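Local coordinates for protein cellulase (Soil metagenome, PDB 5I2U) that probably hydrolyses the beta-1,4-glucan chains of cellulose, as a halotolerant cellulase of glycoside hydrolase family 5 with a TIM-barrel fold, at residues A34-L39 with L46-G51; D272-E275 with S280-A283; N74-L79 with I115-E120. All coordinates share one frame; numbering follows the deposited sequence.

Contact 1. Residues A34-L39 with L46-G51; sequences AQNGRL and LSNEKG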
# COMPACT_ATOMS: atom_id res chain seq x y z
N ALA A 34 -2.34 18.93 2.39
CA ALA A 34 -2.40 20.31 2.92
C ALA A 34 -2.68 20.33 4.43
O ALA A 34 -1.95 20.95 5.18
CB ALA A 34 -3.46 21.13 2.18
N GLN A 35 -3.73 19.62 4.86
CA GLN A 35 -4.08 19.48 6.27
C GLN A 35 -3.01 18.84 7.16
O GLN A 35 -2.85 19.26 8.30
CB GLN A 35 -5.36 18.66 6.42
N ASN A 36 -2.30 17.82 6.66
CA ASN A 36 -1.37 17.05 7.50
C ASN A 36 0.13 17.20 7.22
O ASN A 36 0.94 16.96 8.11
CB ASN A 36 -1.74 15.57 7.46
CG ASN A 36 -3.08 15.28 8.12
OD1 ASN A 36 -3.19 15.29 9.34
ND2 ASN A 36 -4.09 15.04 7.31
N GLY A 37 0.50 17.62 6.00
CA GLY A 37 1.91 17.79 5.63
C GLY A 37 2.75 16.53 5.74
O GLY A 37 2.30 15.43 5.39
N ARG A 38 3.97 16.68 6.24
CA ARG A 38 4.90 15.55 6.42
C ARG A 38 4.48 14.60 7.54
O ARG A 38 4.28 15.01 8.68
CB ARG A 38 6.31 16.08 6.70
CG ARG A 38 6.92 16.84 5.53
CD ARG A 38 8.24 17.47 5.92
NE ARG A 38 8.02 18.73 6.63
CZ ARG A 38 8.82 19.27 7.55
NH1 ARG A 38 9.94 18.67 7.94
NH2 ARG A 38 8.47 20.44 8.09
N LEU A 39 4.36 13.32 7.21
CA LEU A 39 3.93 12.31 8.18
C LEU A 39 5.11 11.85 9.03
O LEU A 39 6.25 12.00 8.62
CB LEU A 39 3.29 11.12 7.46
CG LEU A 39 2.11 11.46 6.55
CD1 LEU A 39 1.50 10.21 5.93
CD2 LEU A 39 1.04 12.27 7.28
N LEU A 46 1.02 6.29 13.19
CA LEU A 46 1.25 7.18 12.04
C LEU A 46 0.61 8.51 12.37
O LEU A 46 -0.55 8.53 12.78
CB LEU A 46 0.63 6.60 10.78
CG LEU A 46 0.73 7.45 9.51
CD1 LEU A 46 2.18 7.55 9.05
CD2 LEU A 46 -0.14 6.86 8.42
N SER A 47 1.35 9.60 12.22
CA SER A 47 0.91 10.94 12.69
C SER A 47 1.26 12.04 11.69
O SER A 47 2.10 11.83 10.81
CB SER A 47 1.53 11.25 14.07
OG SER A 47 1.53 10.10 14.94
N ASN A 48 0.63 13.22 11.83
CA ASN A 48 0.92 14.40 10.99
C ASN A 48 2.06 15.27 11.54
O ASN A 48 2.64 14.94 12.60
CB ASN A 48 -0.34 15.24 10.73
CG ASN A 48 -0.94 15.91 11.98
OD1 ASN A 48 -0.27 16.16 12.99
ND2 ASN A 48 -2.22 16.24 11.88
N GLU A 49 2.40 16.34 10.81
CA GLU A 49 3.40 17.33 11.26
C GLU A 49 3.22 17.75 12.72
O GLU A 49 4.19 17.80 13.47
CB GLU A 49 3.39 18.58 10.36
CG GLU A 49 4.39 18.52 9.23
CD GLU A 49 4.29 19.69 8.24
OE1 GLU A 49 3.88 20.80 8.63
OE2 GLU A 49 4.66 19.48 7.06
N LYS A 50 1.97 18.03 13.11
CA LYS A 50 1.66 18.47 14.46
C LYS A 50 1.51 17.32 15.45
O LYS A 50 1.17 17.55 16.60
CB LYS A 50 0.40 19.36 14.45
CG LYS A 50 0.55 20.53 13.49
CD LYS A 50 -0.44 21.67 13.73
CE LYS A 50 -0.10 22.83 12.80
NZ LYS A 50 -0.98 24.01 12.98
N GLY A 51 1.75 16.08 15.02
CA GLY A 51 1.76 14.91 15.93
C GLY A 51 0.41 14.27 16.21
O GLY A 51 0.32 13.38 17.02
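Asn36 and Asn48 meet through their side-chain amides, and the pair illustrates how a helix end can be tied to a turn. Asn48 ND2 gives its hydrogen to Asn36 OD1 at 2.9 Å, in the carbonyl plane of Asn36 and within the amide plane of Asn48, although the two planes are turned 34° apart. Each amide is also held at its other end: Asn36 ND2 binds the carbonyl of Ile32, and Asn48 OD1 accepts from the backbone N of Glu52, so neither is likely to flip. The backbone adds a bond from Glu49 N to Asn36 O (3.1 Å).

Charge enters through Glu49, whose chain runs extended beyond CG and carries OE2 to Arg38 N at 3.0 Å, on the anti side of the carboxylate and tilted out of its plane. The same oxygen makes a weak, oblique salt bridge to Arg38 NE (3.5 Å). The Arg38 side chain also touches Asp189, a ligand of the magnesium ion.

Apolar contact is supplied by Leu39, with CB 4.1 Å from Leu46 CD1; its CA lies 3.2 Å from Ser47 O in a CA-H...O contact. Gly37, with positive phi, ends the helix, and a type I turn runs from Asn48 to Gly51. Asn36 and Leu39 reach Tyr124, and strands 40-42 and 45-47 form an N-terminal antiparallel hairpin packed against the end of the TIM barrel where its strands begin.

Contact 2. Residues D272-E275 with S280-A283; sequences DWME and SWVA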
# COMPACT_ATOMS: atom_id res chain seq x y z
N ASP A 272 -13.61 -2.27 10.97
CA ASP A 272 -13.95 -1.76 12.31
C ASP A 272 -12.78 -1.93 13.28
O ASP A 272 -12.50 -1.03 14.07
CB ASP A 272 -15.23 -2.43 12.85
CG ASP A 272 -16.51 -1.86 12.24
OD1 ASP A 272 -16.47 -0.85 11.51
OD2 ASP A 272 -17.58 -2.43 12.50
N TRP A 273 -12.12 -3.08 13.21
CA TRP A 273 -10.94 -3.35 14.01
C TRP A 273 -9.81 -2.36 13.70
O TRP A 273 -9.22 -1.79 14.61
CB TRP A 273 -10.48 -4.81 13.82
CG TRP A 273 -9.11 -5.09 14.31
CD1 TRP A 273 -8.72 -5.25 15.61
CD2 TRP A 273 -7.93 -5.24 13.51
NE1 TRP A 273 -7.37 -5.49 15.67
CE2 TRP A 273 -6.86 -5.49 14.40
CE3 TRP A 273 -7.68 -5.19 12.14
CZ2 TRP A 273 -5.55 -5.69 13.94
CZ3 TRP A 273 -6.39 -5.38 11.68
CH2 TRP A 273 -5.33 -5.63 12.58
N MET A 274 -9.53 -2.14 12.42
CA MET A 274 -8.52 -1.16 12.02
C MET A 274 -8.86 0.27 12.45
O MET A 274 -7.97 1.03 12.86
CB MET A 274 -8.28 -1.20 10.50
CG MET A 274 -7.54 -2.44 10.03
SD MET A 274 -7.18 -2.38 8.27
CE MET A 274 -8.82 -2.57 7.58
N GLU A 275 -10.13 0.65 12.35
CA GLU A 275 -10.54 2.00 12.70
C GLU A 275 -10.39 2.26 14.21
O GLU A 275 -9.96 3.35 14.58
CB GLU A 275 -11.96 2.27 12.23
CG GLU A 275 -12.12 2.32 10.71
CD GLU A 275 -11.44 3.50 10.05
OE1 GLU A 275 -11.43 4.60 10.63
OE2 GLU A 275 -10.91 3.33 8.93
N SER A 280 -3.92 2.53 9.27
CA SER A 280 -4.22 2.96 7.91
C SER A 280 -4.40 1.75 6.99
O SER A 280 -3.80 0.71 7.24
CB SER A 280 -3.12 3.88 7.37
OG SER A 280 -3.18 5.14 7.99
N TRP A 281 -5.24 1.88 5.96
CA TRP A 281 -5.52 0.75 5.05
C TRP A 281 -5.73 1.11 3.58
O TRP A 281 -6.22 2.18 3.25
CB TRP A 281 -6.67 -0.13 5.57
CG TRP A 281 -7.93 0.56 5.91
CD1 TRP A 281 -8.28 1.07 7.13
CD2 TRP A 281 -9.04 0.81 5.04
NE1 TRP A 281 -9.53 1.63 7.08
CE2 TRP A 281 -10.03 1.49 5.81
CE3 TRP A 281 -9.30 0.54 3.69
CZ2 TRP A 281 -11.26 1.89 5.27
CZ3 TRP A 281 -10.54 0.94 3.14
CH2 TRP A 281 -11.50 1.61 3.94
N VAL A 282 -5.33 0.19 2.72
CA VAL A 282 -5.41 0.35 1.27
C VAL A 282 -6.04 -0.90 0.67
O VAL A 282 -5.51 -2.02 0.82
CB VAL A 282 -4.02 0.59 0.66
CG1 VAL A 282 -4.13 1.11 -0.77
CG2 VAL A 282 -3.21 1.58 1.50
N ALA A 283 -7.17 -0.72 -0.00
CA ALA A 283 -7.91 -1.85 -0.60
C ALA A 283 -7.39 -2.20 -2.00
O ALA A 283 -7.09 -1.30 -2.79
CB ALA A 283 -9.39 -1.54 -0.63
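Met274 and Glu275, on the late turns of helix 264-276, look across at Trp281, on strand 281-286, and the backbones keep their distance: the closest CA pair, Met274 and Ser280, is 7.2 Å apart. This is the return half of a beta-alpha-beta crossover, in which strand 246-252 leads into the helix and the helix leads back into strand 281-286, the eighth strand of the TIM barrel. Backbone bonds from Trp281 to Gly58 of strand 57-61 and to Leu56 just before it join this last strand to the first and so close the barrel, while its indole turns outward to the helix layer.

Two side chains then hold that indole from different directions. Met274 is bent at its last torsion (chi3 -70°), which swings CE over one face of the ring, 3.9 Å from the centroid of the five-membered ring in a CH-pi contact. Its SD completes an oblique Met-aromatic contact and lies 3.6 Å from Trp281 CB. Ser321 and Ile322 of helix 313-325 also touch the indole, and Val248 of the neighbouring strand touches both Met274 and Trp281.

Glu275 works at the ring edge instead. Its carboxylate stands perpendicular to the indole (planes 89° apart); OE2 faces the indole N-H, while OE1 forms a salt bridge with Arg57, which probably keeps the group ionised. With an alanine in place of Trp281, Glu275 OE2 would probably lose its indole donor and Met274 CE the ring face beneath it. The bond at stake runs from Trp281 NE1 to Glu275 OE2 at 2.9 Å, with an N-H...O angle of 163°, close to the ring plane and on the anti side of the carboxylate.

Contact 3. Residues N74-L79 with I115-E120; sequences NAVQWL and IESAIE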
# COMPACT_ATOMS: atom_id res chain seq x y z
N ASN A 74 -6.00 10.93 -14.48
CA ASN A 74 -7.44 11.09 -14.31
C ASN A 74 -8.02 10.03 -13.37
O ASN A 74 -8.86 10.34 -12.51
CB ASN A 74 -8.13 11.07 -15.66
CG ASN A 74 -7.72 12.26 -16.55
OD1 ASN A 74 -7.29 13.31 -16.07
ND2 ASN A 74 -7.87 12.09 -17.86
N ALA A 75 -7.56 8.79 -13.51
CA ALA A 75 -7.95 7.73 -12.58
C ALA A 75 -7.61 8.10 -11.15
O ALA A 75 -8.45 7.94 -10.26
CB ALA A 75 -7.27 6.42 -12.95
N VAL A 76 -6.42 8.66 -10.94
CA VAL A 76 -5.99 9.07 -9.60
C VAL A 76 -6.85 10.23 -9.07
O VAL A 76 -7.31 10.16 -7.94
CB VAL A 76 -4.50 9.44 -9.55
CG1 VAL A 76 -4.10 9.84 -8.15
CG2 VAL A 76 -3.63 8.25 -9.94
N GLN A 77 -7.08 11.27 -9.87
CA GLN A 77 -7.97 12.37 -9.47
C GLN A 77 -9.36 11.85 -9.17
O GLN A 77 -9.97 12.30 -8.20
CB GLN A 77 -8.06 13.46 -10.54
CG GLN A 77 -9.02 14.58 -10.15
CD GLN A 77 -9.12 15.69 -11.18
OE1 GLN A 77 -8.50 15.63 -12.24
NE2 GLN A 77 -9.92 16.71 -10.86
N TRP A 78 -9.88 10.95 -10.00
CA TRP A 78 -11.18 10.36 -9.74
C TRP A 78 -11.22 9.57 -8.40
O TRP A 78 -12.20 9.65 -7.66
CB TRP A 78 -11.67 9.49 -10.91
CG TRP A 78 -13.09 8.97 -10.71
CD1 TRP A 78 -13.46 7.69 -10.36
CD2 TRP A 78 -14.31 9.71 -10.83
NE1 TRP A 78 -14.82 7.59 -10.26
CE2 TRP A 78 -15.38 8.82 -10.55
CE3 TRP A 78 -14.62 11.04 -11.16
CZ2 TRP A 78 -16.72 9.21 -10.57
CZ3 TRP A 78 -15.96 11.44 -11.19
CH2 TRP A 78 -16.99 10.52 -10.90
N LEU A 79 -10.17 8.82 -8.10
CA LEU A 79 -10.09 8.11 -6.80
C LEU A 79 -10.08 9.08 -5.63
O LEU A 79 -10.65 8.80 -4.59
CB LEU A 79 -8.86 7.20 -6.74
CG LEU A 79 -8.94 5.97 -7.65
CD1 LEU A 79 -7.56 5.36 -7.83
CD2 LEU A 79 -9.91 4.93 -7.10
N ILE A 115 2.19 9.21 -9.36
CA ILE A 115 2.90 9.99 -8.33
C ILE A 115 2.63 11.48 -8.51
O ILE A 115 2.23 12.16 -7.57
CB ILE A 115 4.43 9.73 -8.35
CG1 ILE A 115 4.74 8.28 -7.96
CG2 ILE A 115 5.15 10.67 -7.38
CD1 ILE A 115 6.10 7.79 -8.44
N GLU A 116 2.82 11.96 -9.74
CA GLU A 116 2.55 13.36 -10.06
C GLU A 116 1.11 13.74 -9.73
O GLU A 116 0.88 14.76 -9.09
CB GLU A 116 2.86 13.66 -11.53
CG GLU A 116 4.34 13.85 -11.84
CD GLU A 116 4.61 13.98 -13.33
OE1 GLU A 116 3.65 13.93 -14.14
OE2 GLU A 116 5.80 14.14 -13.70
N SER A 117 0.16 12.91 -10.13
CA SER A 117 -1.25 13.21 -9.90
C SER A 117 -1.61 13.25 -8.40
O SER A 117 -2.44 14.07 -7.97
CB SER A 117 -2.15 12.22 -10.65
OG SER A 117 -3.53 12.53 -10.47
N ALA A 118 -0.99 12.38 -7.60
CA ALA A 118 -1.15 12.42 -6.15
C ALA A 118 -0.61 13.73 -5.54
O ALA A 118 -1.19 14.28 -4.60
CB ALA A 118 -0.47 11.22 -5.52
N ILE A 119 0.51 14.23 -6.09
CA ILE A 119 1.01 15.55 -5.72
C ILE A 119 -0.02 16.61 -6.13
O ILE A 119 -0.46 17.41 -5.30
CB ILE A 119 2.43 15.84 -6.32
CG1 ILE A 119 3.48 15.00 -5.61
CG2 ILE A 119 2.78 17.33 -6.21
CD1 ILE A 119 4.79 14.85 -6.36
N GLU A 120 -0.42 16.58 -7.39
CA GLU A 120 -1.37 17.55 -7.95
C GLU A 120 -2.68 17.64 -7.19
O GLU A 120 -3.20 18.73 -6.96
CB GLU A 120 -1.65 17.24 -9.42
CG GLU A 120 -0.47 17.55 -10.34
CD GLU A 120 -0.64 16.95 -11.72
OE1 GLU A 120 -1.80 16.76 -12.17
OE2 GLU A 120 0.40 16.69 -12.36
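Val76 and Ser117 account for most of this contact, an example of a small polar side chain packed against a branched apolar one between helices. The axes of segments 74-79 and 115-120 come within 8.8 Å and run roughly the same way, crossing at -39°, and the CA atoms of Val76 and Ser117 are 6.3 Å apart. Both residues direct their CB atoms at the facing helix. Ser117 holds OG anti to the backbone N (chi1 -178°), which sends the hydroxyl across to Val76: OG lies 3.4 Å from Val76 CB and 3.6 Å from Val76 CG1. Ser117 CB follows behind it, 3.8 Å from Val76 CB.

The hydroxyl is satisfied on the facing helix by the backbone carbonyl of Lys73, three residues before Val76 on helix 73-81, while its flank lies against Val76. Helices 73-81 and 104-120 are successive members of the outer layer of the TIM barrel, with strand 87-93 coming between them in sequence. Val88 of that strand touches both Val76 and Ala118, so the seam between the helices rests on the sheet.

Ala118 plays a smaller part. Its backbone N is 4.1 Å from Val76 CG1, and its methyl group also meets Val125 on the next strand. At the outer side, Lys73 NZ forms salt bridges with Glu116 and Glu120, adding a charged link between the same two helices.

The three contacts occupy different parts of a TIM-barrel protein, with centres 18 to 22 Å apart. Along the chain contact 1 comes first, contact 3 second and contact 2 last, each closing before the next opens. Contact 1 ties the end of helix 32-36 to the turn after the N-terminal hairpin, contact 3 joins two early helices of the outer layer, and contact 2 sets a late helix on the final strand. Contacts 1 and 2 nevertheless touch, with Leu46 CD2 packed 3.5 Å from Ser280 OG, so the hairpin meets the chain at Ser280, next to strand 281-286. Contact 3 stays about 8 Å from either at the nearest atoms. The helices of contacts 2 and 3 thus pack on the same eight-stranded barrel, and the hairpin packs against its end.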